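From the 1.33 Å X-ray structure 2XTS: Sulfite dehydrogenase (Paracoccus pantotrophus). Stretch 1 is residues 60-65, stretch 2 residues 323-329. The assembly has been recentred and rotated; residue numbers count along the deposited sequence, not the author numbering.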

ATOM      1  N   ALA A  60      13.577  -6.836  -2.564  1.00  7.34           N
ATOM      2  CA  ALA A  60      13.020  -7.390  -1.323  1.00  7.93           C
ATOM      3  C   ALA A  60      11.510  -7.416  -1.298  1.00  8.24           C
ATOM      4  O   ALA A  60      10.929  -8.072  -0.452  1.00  9.76           O
ATOM      5  N   LEU A  61      10.877  -6.710  -2.215  1.00  7.95           N
ATOM      6  CA  LEU A  61       9.433  -6.621  -2.267  1.00  7.83           C
ATOM      7  C   LEU A  61       8.830  -7.826  -2.978  1.00  8.41           C
ATOM      8  O   LEU A  61       9.495  -8.519  -3.712  1.00 10.58           O
ATOM      9  N   GLU A  62       7.540  -8.037  -2.769  1.00  8.04           N
ATOM     10  CA  GLU A  62       6.752  -9.024  -3.506  1.00  7.93           C
ATOM     11  C   GLU A  62       5.455  -8.367  -3.982  1.00  7.61           C
ATOM     12  O   GLU A  62       5.205  -7.176  -3.737  1.00  8.79           O
ATOM     13  N   GLY A  63       4.655  -9.114  -4.707  1.00  7.70           N
ATOM     14  CA  GLY A  63       3.397  -8.578  -5.176  1.00  7.71           C
ATOM     15  C   GLY A  63       3.629  -7.460  -6.165  1.00  7.96           C
ATOM     16  O   GLY A  63       4.566  -7.532  -6.977  1.00  8.33           O
ATOM     17  N   THR A  64       2.745  -6.470  -6.136  1.00  7.86           N
ATOM     18  CA  THR A  64       2.789  -5.362  -7.069  1.00  7.68           C
ATOM     19  C   THR A  64       2.690  -3.965  -6.442  1.00  7.43           C
ATOM     20  O   THR A  64       3.158  -2.994  -7.066  1.00  8.49           O
ATOM     21  N   ILE A  65       2.096  -3.843  -5.252  1.00  7.43           N
ATOM     22  CA  ILE A  65       1.930  -2.535  -4.624  1.00  7.69           C
ATOM     23  C   ILE A  65       3.229  -2.120  -3.963  1.00  6.81           C
ATOM     24  O   ILE A  65       3.780  -2.875  -3.164  1.00  8.29           O
ATOM     25  N   ALA A 323       0.669  -1.233 -15.495  1.00  7.04           N
ATOM     26  CA  ALA A 323       0.883  -1.468 -14.066  1.00  7.87           C
ATOM     27  C   ALA A 323       1.852  -2.613 -13.872  1.00  7.85           C
ATOM     28  O   ALA A 323       1.969  -3.523 -14.692  1.00  7.89           O
ATOM     29  N   LEU A 324       2.568  -2.566 -12.760  1.00  7.15           N
ATOM     30  CA  LEU A 324       3.447  -3.665 -12.413  1.00  7.22           C
ATOM     31  C   LEU A 324       2.674  -4.955 -12.289  1.00  6.98           C
ATOM     32  O   LEU A 324       1.545  -5.003 -11.799  1.00  7.38           O
ATOM     33  N   THR A 325       3.327  -6.022 -12.726  1.00  7.10           N
ATOM     34  CA  THR A 325       2.778  -7.364 -12.788  1.00  7.54           C
ATOM     35  C   THR A 325       3.816  -8.326 -12.229  1.00  7.79           C
ATOM     36  O   THR A 325       4.975  -8.296 -12.636  1.00  8.04           O
ATOM     37  N   ARG A 326       3.395  -9.178 -11.303  1.00  7.18           N
ATOM     38  CA  ARG A 326       4.281 -10.129 -10.648  1.00  6.46           C
ATOM     39  C   ARG A 326       4.273 -11.440 -11.385  1.00  6.58           C
ATOM     40  O   ARG A 326       3.218 -11.921 -11.743  1.00  8.20           O
ATOM     41  N   PHE A 327       5.454 -12.009 -11.618  1.00  6.83           N
ATOM     42  CA  PHE A 327       5.567 -13.357 -12.187  1.00  6.91           C
ATOM     43  C   PHE A 327       6.423 -14.251 -11.328  1.00  7.07           C
ATOM     44  O   PHE A 327       7.293 -13.790 -10.581  1.00  7.71           O
ATOM     45  N   HIS A 328       6.164 -15.555 -11.441  1.00  7.67           N
ATOM     46  CA  HIS A 328       6.910 -16.570 -10.714  1.00  7.45           C
ATOM     47  C   HIS A 328       7.202 -17.766 -11.591  1.00  8.05           C
ATOM     48  O   HIS A 328       6.395 -18.140 -12.440  1.00  8.85           O
ATOM     49  N   LEU A 329       8.357 -18.370 -11.349  1.00  8.45           N
ATOM     50  CA  LEU A 329       8.691 -19.678 -11.906  1.00  8.87           C
ATOM     51  C   LEU A 329       9.399 -20.445 -10.813  1.00  8.72           C
ATOM     52  O   LEU A 329      10.386 -19.976 -10.250  1.00 10.22           O
TER

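A buried arginine is costly unless its guanidinium finds acceptors, and a backbone carbonyl in an irregular loop can supply one. The contact between residues 60-65 and 323-329 of this sulfite dehydrogenase illustrates the principle. Arg-326, on the strand that begins at Thr-325, points its CA-to-CB bond toward the loop and covers more of the interface than any other residue. Its chi1 is t, but chi2 and chi3 are both p, so the chain folds round rather than extending, and its guanidinium comes to lie beside Gly-63. There the carbonyl takes two hydrogen bonds, from NE of Arg-326 to O of Gly-63 at 2.8 Å and from NH2 of Arg-326 to the same O at 2.9 Å, a fork made possible because the oxygen sits at the edge of the guanidinium, near its plane. NH2 also donates to water 1, which in turn donates to the carbonyl of Leu-61; both links, NH2 of Arg-326 to the water O and the water O to O of Leu-61, are 2.7 Å long. The water thus ties the arginine to a second loop carbonyl.

Glu-62 contributes charge from a different direction. Its CA-to-CB bond points sideways, but with chi1 between wells at -107° and chi2 m the carboxylate end comes nearer the strand. Its OE2 lies over one face of the guanidinium, 3.3 Å from NE of Arg-326, forming a salt bridge of charges only, since the oxygen lies well out of the guanidinium plane and no N-H of Arg-326 points at it. The same OE2 accepts a hydrogen bond from N of Gly-63 at 2.9 Å, which anchors the carboxylate to its own loop.

Thr-64, sideways and with chi1 p, adds van der Waals packing: its CG2 lies 3.4 Å from O of Leu-324 and 4.1 Å from CB of Arg-326, while OG1 is hydrogen-bonded elsewhere in the structure. Leu-324, m at chi1 and t at chi2, points toward the loop, bringing its CB to 4.4 Å from CB of Thr-64.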

ATOM      1  CB  ALA A  60      13.536  -6.613  -0.118  1.00  8.99           C
ATOM      2  CB  LEU A  61       8.996  -5.320  -2.928  1.00  8.61           C
ATOM      3  CG  LEU A  61       9.483  -4.034  -2.275  1.00  8.61           C
ATOM      4  CD1 LEU A  61       9.120  -2.834  -3.129  1.00 10.55           C
ATOM      5  CD2 LEU A  61       9.024  -3.832  -0.829  1.00  9.55           C
ATOM      6  CB  GLU A  62       6.492 -10.306  -2.676  1.00  8.25           C
ATOM      7  CG  GLU A  62       7.297 -11.509  -3.125  1.00  9.82           C
ATOM      8  CD  GLU A  62       6.824 -12.159  -4.394  1.00  8.88           C
ATOM      9  OE1 GLU A  62       7.466 -13.151  -4.797  1.00  9.54           O
ATOM     10  OE2 GLU A  62       5.836 -11.710  -5.006  1.00  9.24           O
ATOM     11  CB  THR A  64       1.721  -5.473  -8.171  1.00  7.58           C
ATOM     12  OG1 THR A  64       0.425  -5.200  -7.631  1.00 10.47           O
ATOM     13  CG2 THR A  64       1.770  -6.822  -8.886  1.00 10.12           C
ATOM     14  CB  ILE A  65       0.807  -2.593  -3.552  1.00  8.36           C
ATOM     15  CG1 ILE A  65      -0.556  -2.862  -4.206  1.00  9.91           C
ATOM     16  CG2 ILE A  65       0.771  -1.320  -2.714  1.00 10.59           C
ATOM     17  CD1 ILE A  65      -1.028  -1.794  -5.140  1.00 12.85           C
ATOM     18  CB  ALA A 323      -0.427  -1.770 -13.377  1.00  8.92           C
ATOM     19  CB  LEU A 324       4.215  -3.418 -11.112  1.00  7.18           C
ATOM     20  CG  LEU A 324       5.305  -2.352 -11.102  1.00  7.23           C
ATOM     21  CD1 LEU A 324       5.996  -2.343  -9.733  1.00  9.90           C
ATOM     22  CD2 LEU A 324       6.311  -2.617 -12.171  1.00  9.56           C
ATOM     23  CB  THR A 325       2.436  -7.687 -14.257  1.00  8.70           C
ATOM     24  OG1 THR A 325       1.605  -6.640 -14.775  1.00  9.65           O
ATOM     25  CG2 THR A 325       1.739  -9.037 -14.414  1.00  9.70           C
ATOM     26  CB  ARG A 326       3.799 -10.342  -9.223  1.00  7.16           C
ATOM     27  CG  ARG A 326       4.597 -11.360  -8.403  1.00  6.62           C
ATOM     28  CD  ARG A 326       6.081 -11.041  -8.194  1.00  6.86           C
ATOM     29  NE  ARG A 326       6.263  -9.716  -7.599  1.00  6.82           N
ATOM     30  CZ  ARG A 326       7.434  -9.172  -7.295  1.00  7.32           C
ATOM     31  NH1 ARG A 326       8.570  -9.813  -7.530  1.00  7.98           N
ATOM     32  NH2 ARG A 326       7.479  -7.945  -6.804  1.00  7.84           N
ATOM     33  CB  PHE A 327       6.115 -13.351 -13.637  1.00  7.16           C
ATOM     34  CG  PHE A 327       7.553 -12.903 -13.770  1.00  7.31           C
ATOM     35  CD1 PHE A 327       8.598 -13.818 -13.693  1.00  8.55           C
ATOM     36  CD2 PHE A 327       7.864 -11.570 -13.994  1.00  7.56           C
ATOM     37  CE1 PHE A 327       9.916 -13.396 -13.817  1.00  8.60           C
ATOM     38  CE2 PHE A 327       9.191 -11.146 -14.128  1.00  7.90           C
ATOM     39  CZ  PHE A 327      10.208 -12.049 -14.039  1.00  9.09           C
ATOM     40  CB  HIS A 328       6.150 -17.106  -9.511  1.00  8.10           C
ATOM     41  CG  HIS A 328       5.917 -16.098  -8.438  1.00  8.17           C
ATOM     42  ND1 HIS A 328       6.885 -15.667  -7.555  1.00 11.22           N
ATOM     43  CD2 HIS A 328       4.781 -15.454  -8.089  1.00  7.76           C
ATOM     44  CE1 HIS A 328       6.357 -14.768  -6.736  1.00  6.56           C
ATOM     45  NE2 HIS A 328       5.084 -14.622  -7.042  1.00 11.42           N
ATOM     46  CB  LEU A 329       9.588 -19.585 -13.153  1.00  9.64           C
ATOM     47  CG  LEU A 329       9.935 -20.910 -13.856  1.00 10.04           C
ATOM     48  CD1 LEU A 329       8.736 -21.417 -14.651  1.00 14.25           C
ATOM     49  CD2 LEU A 329      11.155 -20.832 -14.750  1.00 12.65           C
TER
HETATM   50  O   HOH W   1       9.942  -7.187  -6.067  1.00 14.41           O